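Local coordinates for protein intracellular serine protease (Bacillus licheniformis, PDB 4ZOQ) that probably acts as a subtilisin-like serine endopeptidase that cuts lanthipeptide precursor peptides at a specific peptide bond, at residues K46-D51 with T104-L109; E132-S137 with V167-S172; I50-D55 with S80-G85; S64-G69 with D100-P105; N118-M123 with K153-A158. All blocks are in the same frame, centred on the assembly; numbering follows the deposited sequence.

Contact 1 of 5, residues K46-D51 with T104-L109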
# COMPACT_ATOMS: atom_id res chain seq x y z
N LYS B 46 -4.21 -13.78 -1.87
CA LYS B 46 -4.71 -12.75 -0.95
C LYS B 46 -3.80 -11.52 -0.96
O LYS B 46 -2.56 -11.63 -0.83
CB LYS B 46 -4.82 -13.31 0.48
CG LYS B 46 -5.87 -14.40 0.65
CD LYS B 46 -6.12 -14.75 2.12
CE LYS B 46 -4.96 -15.51 2.74
NZ LYS B 46 -5.23 -15.70 4.21
N VAL B 47 -4.41 -10.35 -1.10
CA VAL B 47 -3.71 -9.08 -1.05
C VAL B 47 -4.08 -8.37 0.24
O VAL B 47 -5.26 -8.14 0.52
CB VAL B 47 -4.05 -8.18 -2.27
CG1 VAL B 47 -3.39 -6.81 -2.15
CG2 VAL B 47 -3.65 -8.87 -3.59
N ALA B 48 -3.07 -8.06 1.05
CA ALA B 48 -3.28 -7.36 2.31
C ALA B 48 -3.36 -5.85 2.07
O ALA B 48 -2.50 -5.25 1.44
CB ALA B 48 -2.20 -7.69 3.29
N LEU B 49 -4.44 -5.26 2.56
CA LEU B 49 -4.71 -3.84 2.41
C LEU B 49 -4.40 -3.09 3.69
O LEU B 49 -5.27 -2.97 4.56
CB LEU B 49 -6.18 -3.64 2.05
CG LEU B 49 -6.55 -2.19 1.74
CD1 LEU B 49 -6.30 -1.87 0.28
CD2 LEU B 49 -7.99 -1.87 2.15
N ILE B 50 -3.17 -2.59 3.84
CA ILE B 50 -2.80 -1.85 5.06
C ILE B 50 -3.19 -0.40 4.88
O ILE B 50 -2.44 0.39 4.31
CB ILE B 50 -1.30 -1.97 5.38
CG1 ILE B 50 -0.92 -3.43 5.55
CG2 ILE B 50 -0.95 -1.18 6.61
CD1 ILE B 50 0.43 -3.65 5.94
N ASP B 51 -4.35 -0.02 5.40
CA ASP B 51 -4.93 1.24 5.02
C ASP B 51 -5.89 1.68 6.12
O ASP B 51 -5.67 1.36 7.29
CB ASP B 51 -5.66 1.12 3.67
CG ASP B 51 -5.52 2.38 2.79
OD1 ASP B 51 -5.96 3.48 3.21
OD2 ASP B 51 -5.03 2.25 1.65
N THR B 104 -7.82 -8.33 1.96
CA THR B 104 -7.99 -8.30 3.41
C THR B 104 -7.57 -6.96 4.00
O THR B 104 -6.40 -6.59 3.91
CB THR B 104 -7.16 -9.38 4.11
OG1 THR B 104 -7.32 -10.65 3.46
CG2 THR B 104 -7.55 -9.47 5.58
N PRO B 105 -8.50 -6.27 4.67
CA PRO B 105 -8.20 -4.95 5.25
C PRO B 105 -7.45 -5.08 6.58
O PRO B 105 -7.91 -5.81 7.46
CB PRO B 105 -9.58 -4.33 5.47
CG PRO B 105 -10.50 -5.53 5.71
CD PRO B 105 -9.90 -6.69 4.92
N TYR B 106 -6.29 -4.43 6.69
CA TYR B 106 -5.59 -4.25 7.95
C TYR B 106 -5.62 -2.77 8.27
O TYR B 106 -4.76 -2.01 7.79
CB TYR B 106 -4.14 -4.74 7.87
CG TYR B 106 -4.00 -6.24 7.76
CD1 TYR B 106 -4.33 -6.91 6.59
CD2 TYR B 106 -3.54 -6.99 8.83
CE1 TYR B 106 -4.20 -8.27 6.47
CE2 TYR B 106 -3.40 -8.37 8.73
CZ TYR B 106 -3.73 -9.00 7.55
OH TYR B 106 -3.60 -10.37 7.44
N GLN B 107 -6.59 -2.38 9.09
CA GLN B 107 -6.87 -0.97 9.39
C GLN B 107 -5.88 -0.38 10.39
O GLN B 107 -5.93 -0.67 11.58
CB GLN B 107 -8.31 -0.80 9.89
CG GLN B 107 -8.64 0.66 10.21
CD GLN B 107 -10.13 0.89 10.37
OE1 GLN B 107 -10.92 -0.05 10.35
NE2 GLN B 107 -10.53 2.15 10.47
N VAL B 108 -4.99 0.46 9.89
CA VAL B 108 -3.99 1.10 10.74
C VAL B 108 -4.07 2.61 10.66
O VAL B 108 -3.29 3.32 11.29
CB VAL B 108 -2.58 0.65 10.37
CG1 VAL B 108 -2.48 -0.86 10.45
CG2 VAL B 108 -2.24 1.11 8.95
N LEU B 109 -5.03 3.11 9.89
CA LEU B 109 -5.25 4.54 9.73
C LEU B 109 -6.69 4.90 10.02
O LEU B 109 -7.61 4.08 9.85
CB LEU B 109 -4.91 5.01 8.30
CG LEU B 109 -3.55 4.70 7.67
CD1 LEU B 109 -3.57 5.12 6.21
CD2 LEU B 109 -2.45 5.42 8.43
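The tightest side-chain fit between K46-D51 and T104-L109 is a meeting of two branch methyls, I50 CG2 and V108 CG2, 3.5 Å apart, just beyond the end of strand 104-107. V108 has CG1 anti to its carbonyl carbon (chi1 -57°), which leaves CG2 wedged between backbone N and C and turned at I50. Further back, A48 is the small bump: its CB nestles beside the Y106 ring at 3.8 Å from CE1, approaching it obliquely. On this same face I50 CG1 rests on Y106 CB (4.2 Å), so the ring and CB of Y106 flank A48 and I50. The other face carries L49 and P105, whose CD2 and CB barely meet.

Here two neighbouring parallel strands of the central subtilase sheet run side by side at 25°, joined by a beta-alpha-beta crossover through helix 86-97. Backbone bonds alternate along them, the shortest from L49 N to T104 O at 2.7 Å. At the far end D51 O is gripped twice, by V108 N at 2.8 Å and by L109 N at 3.2 Å. That pins the backbone of D51, the predicted charge-relay aspartate, whose OD1 bonds ND1 of H86 and whose OD2 bonds T90. Y106 OH bonds D129; at the other end L109 CD1 lies 4.2 Å from D51 OD1.

Contact 2 of 5, residues E132-S137 with V167-S172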
# COMPACT_ATOMS: atom_id res chain seq x y z
N GLU B 132 0.10 -13.22 -0.10
CA GLU B 132 1.23 -13.22 -1.02
C GLU B 132 1.65 -11.82 -1.46
O GLU B 132 2.79 -11.62 -1.90
CB GLU B 132 0.92 -14.06 -2.26
CG GLU B 132 0.69 -15.55 -2.03
CD GLU B 132 -0.78 -15.94 -1.89
OE1 GLU B 132 -1.61 -15.18 -1.30
OE2 GLU B 132 -1.11 -17.01 -2.45
N VAL B 133 0.74 -10.86 -1.32
CA VAL B 133 1.00 -9.46 -1.67
C VAL B 133 0.51 -8.48 -0.58
O VAL B 133 -0.58 -8.65 -0.01
CB VAL B 133 0.34 -9.07 -3.01
CG1 VAL B 133 0.58 -7.57 -3.30
CG2 VAL B 133 0.84 -9.95 -4.14
N ILE B 134 1.34 -7.49 -0.26
CA ILE B 134 0.95 -6.41 0.64
C ILE B 134 0.99 -5.04 -0.06
O ILE B 134 1.92 -4.69 -0.78
CB ILE B 134 1.86 -6.37 1.90
CG1 ILE B 134 1.72 -7.68 2.69
CG2 ILE B 134 1.54 -5.16 2.79
CD1 ILE B 134 2.74 -7.85 3.80
N ASN B 135 -0.06 -4.27 0.14
CA ASN B 135 -0.09 -2.92 -0.38
C ASN B 135 -0.15 -1.91 0.75
O ASN B 135 -1.09 -1.96 1.56
CB ASN B 135 -1.28 -2.74 -1.31
CG ASN B 135 -1.31 -1.38 -1.94
OD1 ASN B 135 -0.75 -1.15 -3.03
ND2 ASN B 135 -1.92 -0.45 -1.25
N ILE B 136 0.80 -0.98 0.78
CA ILE B 136 0.77 0.07 1.80
C ILE B 136 0.70 1.47 1.15
O ILE B 136 1.72 2.06 0.80
CB ILE B 136 2.02 0.01 2.75
CG1 ILE B 136 2.21 -1.38 3.33
CG2 ILE B 136 1.88 1.00 3.89
CD1 ILE B 136 3.57 -1.59 4.01
N SER B 137 -0.52 1.99 0.99
CA SER B 137 -0.72 3.27 0.30
C SER B 137 -0.69 4.43 1.28
O SER B 137 -1.61 5.25 1.34
CB SER B 137 -2.05 3.27 -0.49
OG SER B 137 -1.93 2.64 -1.75
N VAL B 167 6.83 -12.73 0.23
CA VAL B 167 5.69 -11.83 0.11
C VAL B 167 6.09 -10.47 -0.46
O VAL B 167 6.95 -9.79 0.10
CB VAL B 167 5.01 -11.60 1.45
CG1 VAL B 167 3.81 -10.74 1.27
CG2 VAL B 167 4.63 -12.93 2.09
N LEU B 168 5.46 -10.07 -1.57
CA LEU B 168 5.71 -8.78 -2.19
C LEU B 168 5.05 -7.67 -1.40
O LEU B 168 3.94 -7.83 -0.88
CB LEU B 168 5.18 -8.77 -3.61
CG LEU B 168 6.01 -9.72 -4.46
CD1 LEU B 168 5.23 -10.13 -5.68
CD2 LEU B 168 7.31 -9.03 -4.85
N VAL B 169 5.78 -6.56 -1.26
CA VAL B 169 5.26 -5.38 -0.57
C VAL B 169 5.38 -4.17 -1.50
O VAL B 169 6.47 -3.76 -1.88
CB VAL B 169 6.03 -5.10 0.75
CG1 VAL B 169 5.46 -3.88 1.46
CG2 VAL B 169 6.00 -6.35 1.65
N PHE B 170 4.24 -3.57 -1.82
CA PHE B 170 4.19 -2.43 -2.70
C PHE B 170 3.80 -1.22 -1.87
O PHE B 170 2.94 -1.33 -1.00
CB PHE B 170 3.20 -2.67 -3.83
CG PHE B 170 3.59 -3.82 -4.71
CD1 PHE B 170 4.52 -3.65 -5.73
CD2 PHE B 170 3.09 -5.08 -4.47
CE1 PHE B 170 4.90 -4.71 -6.52
CE2 PHE B 170 3.47 -6.15 -5.25
CZ PHE B 170 4.38 -5.95 -6.28
N SER B 171 4.44 -0.08 -2.13
CA SER B 171 4.19 1.12 -1.35
C SER B 171 4.09 2.37 -2.22
O SER B 171 4.80 2.48 -3.21
CB SER B 171 5.31 1.30 -0.32
OG SER B 171 4.88 2.12 0.73
N SER B 172 3.26 3.32 -1.84
CA SER B 172 3.17 4.57 -2.57
C SER B 172 4.40 5.45 -2.31
O SER B 172 4.91 5.51 -1.18
CB SER B 172 1.89 5.31 -2.22
OG SER B 172 1.77 5.43 -0.82
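F170 has CG anti to its carbonyl carbon (chi1 -63°), while V133 CG1 stands anti to the backbone N (chi1 177°), and these two settings bring ring and methyl together. V133 CG1 lies in the plane of the ring, at its edge, 3.7 Å from F170 CD2. The side chains cross at a slant, and L168 and N135 share this face of the sheet with them. On the opposite face I134, I136 and V169 pack as branched aliphatic groups. V169 spreads two methyls between the isoleucines: CG1 meets I136 CD1 at 3.9 Å, and CG2 lies 4.1 Å from I134 CB. At the N-terminal end V167 CG1 meets I134 CG1 at 4.0 Å.

The backbones run parallel at 17° and are stitched by alternating bonds. I134 sits at the middle, its N donating to L168 O (2.7 Å) and its O receiving F170 N (2.8 Å) almost straight. The last bond, S172 N to I136 O at 3.3 Å, is weak.

Helices 275-297 and 303-313 lie against F170, and E132 forms a salt bridge with R294. S137, just past the strand, bonds the carbonyl of S276, the predicted nucleophile. Two parallel strands linked through helix 146-164 in a beta-alpha-beta crossover, with a site at their C-terminal ends, are typical of the subtilase core.

Contact 3 of 5, residues I50-D55 with S80-G85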
# COMPACT_ATOMS: atom_id res chain seq x y z
N ILE B 50 -3.17 -2.59 3.84
CA ILE B 50 -2.80 -1.85 5.06
C ILE B 50 -3.19 -0.40 4.88
O ILE B 50 -2.44 0.39 4.31
CB ILE B 50 -1.30 -1.97 5.38
CG1 ILE B 50 -0.92 -3.43 5.55
CG2 ILE B 50 -0.95 -1.18 6.61
CD1 ILE B 50 0.43 -3.65 5.94
N ASP B 51 -4.35 -0.02 5.40
CA ASP B 51 -4.93 1.24 5.02
C ASP B 51 -5.89 1.68 6.12
O ASP B 51 -5.67 1.36 7.29
CB ASP B 51 -5.66 1.12 3.67
CG ASP B 51 -5.52 2.38 2.79
OD1 ASP B 51 -5.96 3.48 3.21
OD2 ASP B 51 -5.03 2.25 1.65
N SER B 52 -6.94 2.40 5.73
CA SER B 52 -7.88 3.01 6.67
C SER B 52 -9.15 2.17 6.89
O SER B 52 -10.20 2.70 7.26
CB SER B 52 -8.27 4.41 6.21
OG SER B 52 -9.14 4.35 5.09
N GLY B 53 -9.06 0.88 6.64
CA GLY B 53 -10.22 0.01 6.79
C GLY B 53 -10.84 -0.25 5.44
O GLY B 53 -10.21 -0.08 4.42
N LEU B 54 -12.10 -0.63 5.43
CA LEU B 54 -12.70 -0.98 4.16
C LEU B 54 -14.20 -0.98 4.27
O LEU B 54 -14.76 -1.47 5.24
CB LEU B 54 -12.18 -2.33 3.67
CG LEU B 54 -12.64 -2.90 2.33
CD1 LEU B 54 -12.41 -1.91 1.20
CD2 LEU B 54 -11.89 -4.15 2.04
N ASP B 55 -14.84 -0.44 3.25
CA ASP B 55 -16.28 -0.49 3.10
C ASP B 55 -16.68 -1.90 2.66
O ASP B 55 -16.76 -2.22 1.47
CB ASP B 55 -16.71 0.58 2.09
CG ASP B 55 -18.20 0.72 2.01
OD1 ASP B 55 -18.87 0.56 3.06
OD2 ASP B 55 -18.70 1.02 0.90
N SER B 80 -14.91 -2.75 10.73
CA SER B 80 -16.36 -2.61 10.57
C SER B 80 -16.76 -1.64 9.44
O SER B 80 -17.95 -1.50 9.12
CB SER B 80 -16.99 -2.16 11.88
OG SER B 80 -16.43 -0.93 12.29
N GLY B 81 -15.78 -0.92 8.91
CA GLY B 81 -16.05 0.01 7.83
C GLY B 81 -14.84 0.85 7.49
O GLY B 81 -13.72 0.47 7.79
N ASP B 82 -15.06 1.99 6.86
CA ASP B 82 -13.97 2.86 6.42
C ASP B 82 -14.38 4.31 6.56
O ASP B 82 -14.99 4.87 5.65
CB ASP B 82 -13.59 2.54 4.98
CG ASP B 82 -12.43 3.37 4.47
OD1 ASP B 82 -11.81 4.11 5.25
OD2 ASP B 82 -12.19 3.33 3.25
N PRO B 83 -14.02 4.94 7.67
CA PRO B 83 -14.48 6.30 7.99
C PRO B 83 -13.98 7.34 6.98
O PRO B 83 -14.76 8.22 6.58
CB PRO B 83 -13.90 6.54 9.38
CG PRO B 83 -12.64 5.69 9.42
CD PRO B 83 -12.98 4.46 8.61
N THR B 84 -12.71 7.27 6.56
CA THR B 84 -12.17 8.30 5.68
C THR B 84 -12.39 8.00 4.19
O THR B 84 -12.48 8.93 3.38
CB THR B 84 -10.67 8.48 5.93
OG1 THR B 84 -9.96 7.34 5.43
CG2 THR B 84 -10.39 8.64 7.41
N GLY B 85 -12.52 6.72 3.84
CA GLY B 85 -12.71 6.33 2.45
C GLY B 85 -11.43 5.96 1.70
O GLY B 85 -11.46 5.45 0.59
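S52 and D82 face each other between I50-D55 and S80-G85, hydroxyl against carboxylate. S52 OG stands between its backbone N and carbonyl carbon (chi1 73°) and donates to D82 OD1 at 2.7 Å. The approach is from above the carboxylate plane, and from the opposite face of that plane G85 N reaches the same oxygen at 3.1 Å. OD1 is thus clamped from two sides, and the bond three residues on makes an Asx motif that holds the turn before G85. The D82 carboxylate would probably be favoured in its charged form by these donors, although S52 O, another acceptor, lies only 2.9 Å from D82 OD1.

D82 CG is anti to the backbone N (chi1 -178°), which puts CG on the S52 side while CB lies 3.5 Å from L54 N. That amide bonds G81 O at 3.1 Å, coming from well above the carbonyl plane. G53 must pass close to the same oxygen: any CB on it would clash with G81 O. P83 lays its CD 3.6 Å from S52 O at the outer margin.

G85 is the N-cap of helix 86-97, and that helix supplies further partners: G87 N donates to S52 OG, and T88 OG1 bonds D82 OD2. The segment I50-D55 leaves strand 46-51 at the predicted catalytic D51, with L54 packed on strand 102-110 through P105.

Contact 4 of 5, residues S64-G69 with D100-P105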
# COMPACT_ATOMS: atom_id res chain seq x y z
N SER B 64 -15.01 -10.06 -3.00
CA SER B 64 -13.56 -10.30 -2.85
C SER B 64 -13.07 -10.07 -1.44
O SER B 64 -11.93 -10.41 -1.10
CB SER B 64 -12.75 -9.39 -3.78
OG SER B 64 -13.16 -9.53 -5.12
N VAL B 65 -13.89 -9.42 -0.62
CA VAL B 65 -13.46 -9.13 0.74
C VAL B 65 -13.34 -10.45 1.49
O VAL B 65 -14.21 -11.34 1.38
CB VAL B 65 -14.42 -8.18 1.47
CG1 VAL B 65 -14.05 -8.08 2.93
CG2 VAL B 65 -14.37 -6.81 0.83
N ASN B 66 -12.20 -10.60 2.15
CA ASN B 66 -11.94 -11.69 3.07
C ASN B 66 -13.17 -11.90 3.94
O ASN B 66 -13.58 -10.99 4.65
CB ASN B 66 -10.69 -11.39 3.91
CG ASN B 66 -10.20 -12.59 4.67
OD1 ASN B 66 -10.98 -13.38 5.19
ND2 ASN B 66 -8.88 -12.75 4.72
N THR B 67 -13.72 -13.11 3.92
CA THR B 67 -14.97 -13.38 4.64
C THR B 67 -14.80 -13.18 6.14
O THR B 67 -15.75 -12.82 6.84
CB THR B 67 -15.47 -14.82 4.35
OG1 THR B 67 -14.38 -15.74 4.49
CG2 THR B 67 -16.00 -14.93 2.93
N ASN B 68 -13.57 -13.34 6.61
CA ASN B 68 -13.27 -13.13 8.02
C ASN B 68 -13.11 -11.65 8.33
O ASN B 68 -12.86 -11.27 9.48
CB ASN B 68 -11.98 -13.87 8.39
CG ASN B 68 -12.11 -15.37 8.22
OD1 ASN B 68 -13.22 -15.92 8.25
ND2 ASN B 68 -10.97 -16.05 8.06
N GLY B 69 -13.30 -10.83 7.30
CA GLY B 69 -13.06 -9.41 7.42
C GLY B 69 -11.59 -9.22 7.78
O GLY B 69 -10.73 -10.03 7.39
N ASP B 100 -11.07 -10.94 -8.86
CA ASP B 100 -11.37 -12.13 -8.08
C ASP B 100 -10.35 -12.45 -6.97
O ASP B 100 -10.60 -13.36 -6.19
CB ASP B 100 -11.49 -13.34 -9.01
CG ASP B 100 -12.77 -13.31 -9.82
OD1 ASP B 100 -13.75 -12.74 -9.30
OD2 ASP B 100 -12.78 -13.81 -10.98
N VAL B 101 -9.24 -11.72 -6.88
CA VAL B 101 -8.30 -11.97 -5.77
C VAL B 101 -8.92 -11.53 -4.47
O VAL B 101 -9.77 -10.63 -4.45
CB VAL B 101 -6.95 -11.29 -5.94
CG1 VAL B 101 -6.17 -11.95 -7.07
CG2 VAL B 101 -7.11 -9.80 -6.15
N THR B 102 -8.52 -12.15 -3.36
CA THR B 102 -9.14 -11.79 -2.10
C THR B 102 -8.45 -10.55 -1.54
O THR B 102 -7.25 -10.37 -1.71
CB THR B 102 -9.08 -12.97 -1.08
OG1 THR B 102 -9.93 -14.03 -1.54
CG2 THR B 102 -9.53 -12.53 0.29
N ILE B 103 -9.22 -9.66 -0.92
CA ILE B 103 -8.62 -8.46 -0.35
C ILE B 103 -8.87 -8.45 1.16
O ILE B 103 -10.01 -8.51 1.59
CB ILE B 103 -9.19 -7.16 -0.98
CG1 ILE B 103 -8.84 -7.04 -2.46
CG2 ILE B 103 -8.68 -5.93 -0.24
CD1 ILE B 103 -9.67 -5.97 -3.20
N THR B 104 -7.82 -8.33 1.96
CA THR B 104 -7.99 -8.30 3.41
C THR B 104 -7.57 -6.96 4.00
O THR B 104 -6.40 -6.59 3.91
CB THR B 104 -7.16 -9.38 4.11
OG1 THR B 104 -7.32 -10.65 3.46
CG2 THR B 104 -7.55 -9.47 5.58
N PRO B 105 -8.50 -6.27 4.67
CA PRO B 105 -8.20 -4.95 5.25
C PRO B 105 -7.45 -5.08 6.58
O PRO B 105 -7.91 -5.81 7.46
CB PRO B 105 -9.58 -4.33 5.47
CG PRO B 105 -10.50 -5.53 5.71
CD PRO B 105 -9.90 -6.69 4.92
O HOH W 1 -14.90 -11.59 -6.68
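An Asx turn at N66, with its amide tied to T104, fastens the loop S64-G69 to strand 102-110 on the flank turned away from strand 46-51 of the subtilase sheet. N66 CG is anti to the backbone N (chi1 -168°), and its ND2 donates to T104 OG1 at 2.9 Å. The bond is nearly straight, with the hydroxyl in the amide plane; the same OG1 also bonds H131. The other end of the amide works within the loop, where OD1 accepts from N68 N at 3.0 Å while G69 N closes a type I turn onto N66 O. An alanine here would probably leave N68 N without its acceptor and T104 OG1 without this donor, so that the turn could shift more easily against the strand.

Two backbone bonds form a single bridge around V65 and I103: I103 N to S64 O at 2.8 Å, and N66 N to I103 O at 3.1 Å. T102 CG2 fits in beside N66 CA, 3.8 Å away, and T104 CG2 abuts G69 O. At the far end D100 forms a salt bridge with R40; S64 CB sits 3.3 Å from V101 O, and a water 3.1 Å from S64 OG donates to D100 OD1.

Contact 5 of 5, residues N118-M123 with K153-A158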
# COMPACT_ATOMS: atom_id res chain seq x y z
N ASN B 118 1.90 0.29 14.07
CA ASN B 118 0.82 -0.56 13.59
C ASN B 118 1.00 -1.04 12.15
O ASN B 118 0.47 -2.10 11.79
CB ASN B 118 -0.53 0.11 13.78
CG ASN B 118 -1.03 -0.00 15.20
OD1 ASN B 118 -0.62 -0.92 15.93
ND2 ASN B 118 -1.89 0.91 15.61
N ILE B 119 1.73 -0.28 11.34
CA ILE B 119 1.96 -0.70 9.97
C ILE B 119 2.84 -1.95 9.99
O ILE B 119 2.58 -2.93 9.28
CB ILE B 119 2.60 0.41 9.11
CG1 ILE B 119 1.68 1.62 9.05
CG2 ILE B 119 2.90 -0.13 7.69
CD1 ILE B 119 2.26 2.80 8.37
N MET B 120 3.89 -1.89 10.81
CA MET B 120 4.80 -3.02 10.96
C MET B 120 4.07 -4.26 11.49
O MET B 120 4.25 -5.36 10.98
CB MET B 120 5.95 -2.67 11.92
CG MET B 120 6.75 -1.48 11.50
SD MET B 120 8.26 -1.26 12.48
CE MET B 120 8.31 0.54 12.53
N LYS B 121 3.21 -4.05 12.49
CA LYS B 121 2.49 -5.17 13.07
C LYS B 121 1.58 -5.79 12.02
O LYS B 121 1.49 -7.01 11.91
CB LYS B 121 1.69 -4.73 14.28
CG LYS B 121 1.09 -5.88 15.05
CD LYS B 121 0.23 -5.33 16.18
CE LYS B 121 1.04 -5.19 17.45
NZ LYS B 121 0.27 -4.52 18.52
N ALA B 122 0.91 -4.94 11.25
CA ALA B 122 0.05 -5.42 10.18
C ALA B 122 0.87 -6.15 9.11
O ALA B 122 0.45 -7.19 8.59
CB ALA B 122 -0.73 -4.27 9.55
N MET B 123 2.06 -5.65 8.82
CA MET B 123 2.89 -6.31 7.83
C MET B 123 3.16 -7.73 8.28
O MET B 123 2.97 -8.69 7.53
CB MET B 123 4.21 -5.56 7.61
CG MET B 123 4.07 -4.25 6.84
SD MET B 123 5.62 -3.30 6.74
CE MET B 123 6.64 -4.31 5.65
N LYS B 153 15.18 1.05 11.31
CA LYS B 153 15.78 -0.25 11.58
C LYS B 153 14.70 -1.29 11.85
O LYS B 153 14.76 -2.43 11.38
CB LYS B 153 16.73 -0.14 12.77
CG LYS B 153 17.42 -1.42 13.18
CD LYS B 153 18.39 -1.13 14.31
CE LYS B 153 19.24 -2.32 14.67
NZ LYS B 153 20.07 -1.97 15.86
N ALA B 154 13.71 -0.87 12.63
CA ALA B 154 12.58 -1.72 12.96
C ALA B 154 11.80 -2.04 11.71
O ALA B 154 11.39 -3.18 11.45
CB ALA B 154 11.66 -1.02 13.98
N TYR B 155 11.62 -0.99 10.92
CA TYR B 155 10.74 -1.03 9.77
C TYR B 155 11.38 -1.95 8.73
O TYR B 155 10.69 -2.71 8.02
CB TYR B 155 10.58 0.36 9.20
CG TYR B 155 9.21 0.67 8.78
CD1 TYR B 155 8.68 1.93 9.00
CD2 TYR B 155 8.39 -0.34 8.29
CE1 TYR B 155 7.40 2.22 8.62
CE2 TYR B 155 7.11 -0.07 7.92
CZ TYR B 155 6.62 1.22 8.09
OH TYR B 155 5.33 1.55 7.75
N GLN B 156 12.71 -1.91 8.69
CA GLN B 156 13.48 -2.73 7.77
C GLN B 156 13.37 -4.21 8.14
O GLN B 156 13.39 -5.08 7.27
CB GLN B 156 14.94 -2.25 7.76
CG GLN B 156 15.80 -2.88 6.70
CD GLN B 156 15.27 -2.65 5.28
OE1 GLN B 156 15.32 -1.52 4.75
NE2 GLN B 156 14.76 -3.70 4.66
N ARG B 157 13.20 -4.50 9.43
CA ARG B 157 13.09 -5.89 9.85
C ARG B 157 11.77 -6.46 9.40
O ARG B 157 11.71 -7.59 8.94
CB ARG B 157 13.22 -6.00 11.36
CG ARG B 157 14.60 -5.82 11.92
CD ARG B 157 14.57 -6.04 13.43
NE ARG B 157 15.87 -5.79 14.05
CZ ARG B 157 16.13 -5.95 15.34
NH1 ARG B 157 15.17 -6.31 16.18
NH2 ARG B 157 17.36 -5.72 15.80
N ALA B 158 10.72 -5.64 9.47
CA ALA B 158 9.42 -6.04 8.96
C ALA B 158 9.50 -6.36 7.47
O ALA B 158 8.97 -7.38 7.00
CB ALA B 158 8.40 -4.93 9.21
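The Y155 ring reaches from helix 146-164 into the side chains of helix 116-128, with M120 over one face and M123 and I119 at its edge. The two helices lie side by side in nearly the same direction, 17° between their short axes and 9.6 Å apart, a parallel pair on the outside of the subtilase sheet. M120 CG stands over the ring face, offset toward the rim, in a CH-pi contact 4.1 Å from the ring centroid. Its thioether continues across the ring obliquely, SD being 4.6 Å from the centroid of Y155, so M120 also makes a Met-aromatic contact. M123 makes another, quite different: SD lies in the ring plane, 3.7 Å from Y155 CE2, and the side chains cross at about a right angle.

The ring gets there through an unusual first torsion, chi1 -140°, away from the staggered positions, which puts CG on the side facing helix 116-128. Its tip meets I119 CG2, modelled doubtfully close to OH, a buried hydroxyl that has no polar partner in the model. An alanine in place of Y155 would probably open a gap where the ring stood, leaving M120 CG without the face it packs on and M123 SD without its edge contact.

On the outer side the second chain docks, K121 forming a salt bridge with D56 of that chain, consistent with the way subtilisin propeptides bind paired surface helices. Beside the ring, M120 SD touches A154 CB at 3.7 Å, and M123 CE lies 4.0 Å from A158 CB.

Contacts 1 and 2 are the buried centre: four neighbouring parallel strands carry them, 46-51 lying next to 133-136, so A48 pairs with both neighbours and I50 packs against I134. Contact 3 continues from the end of strand 46-51 into loops, and contact 4 takes the other flank of strand 102-110; both are partly buried and mix backbone bonds with polar side-chain bonds, where contacts 1 and 2 use backbone bonds and aliphatic packing. Contact 5 has no hydrogen bond across it, only sulfur, methyl and ring. Its helix 116-128 leans on I50 and I136, while the outer side of the pair meets the second chain. Contacts 4 and 5 do not touch.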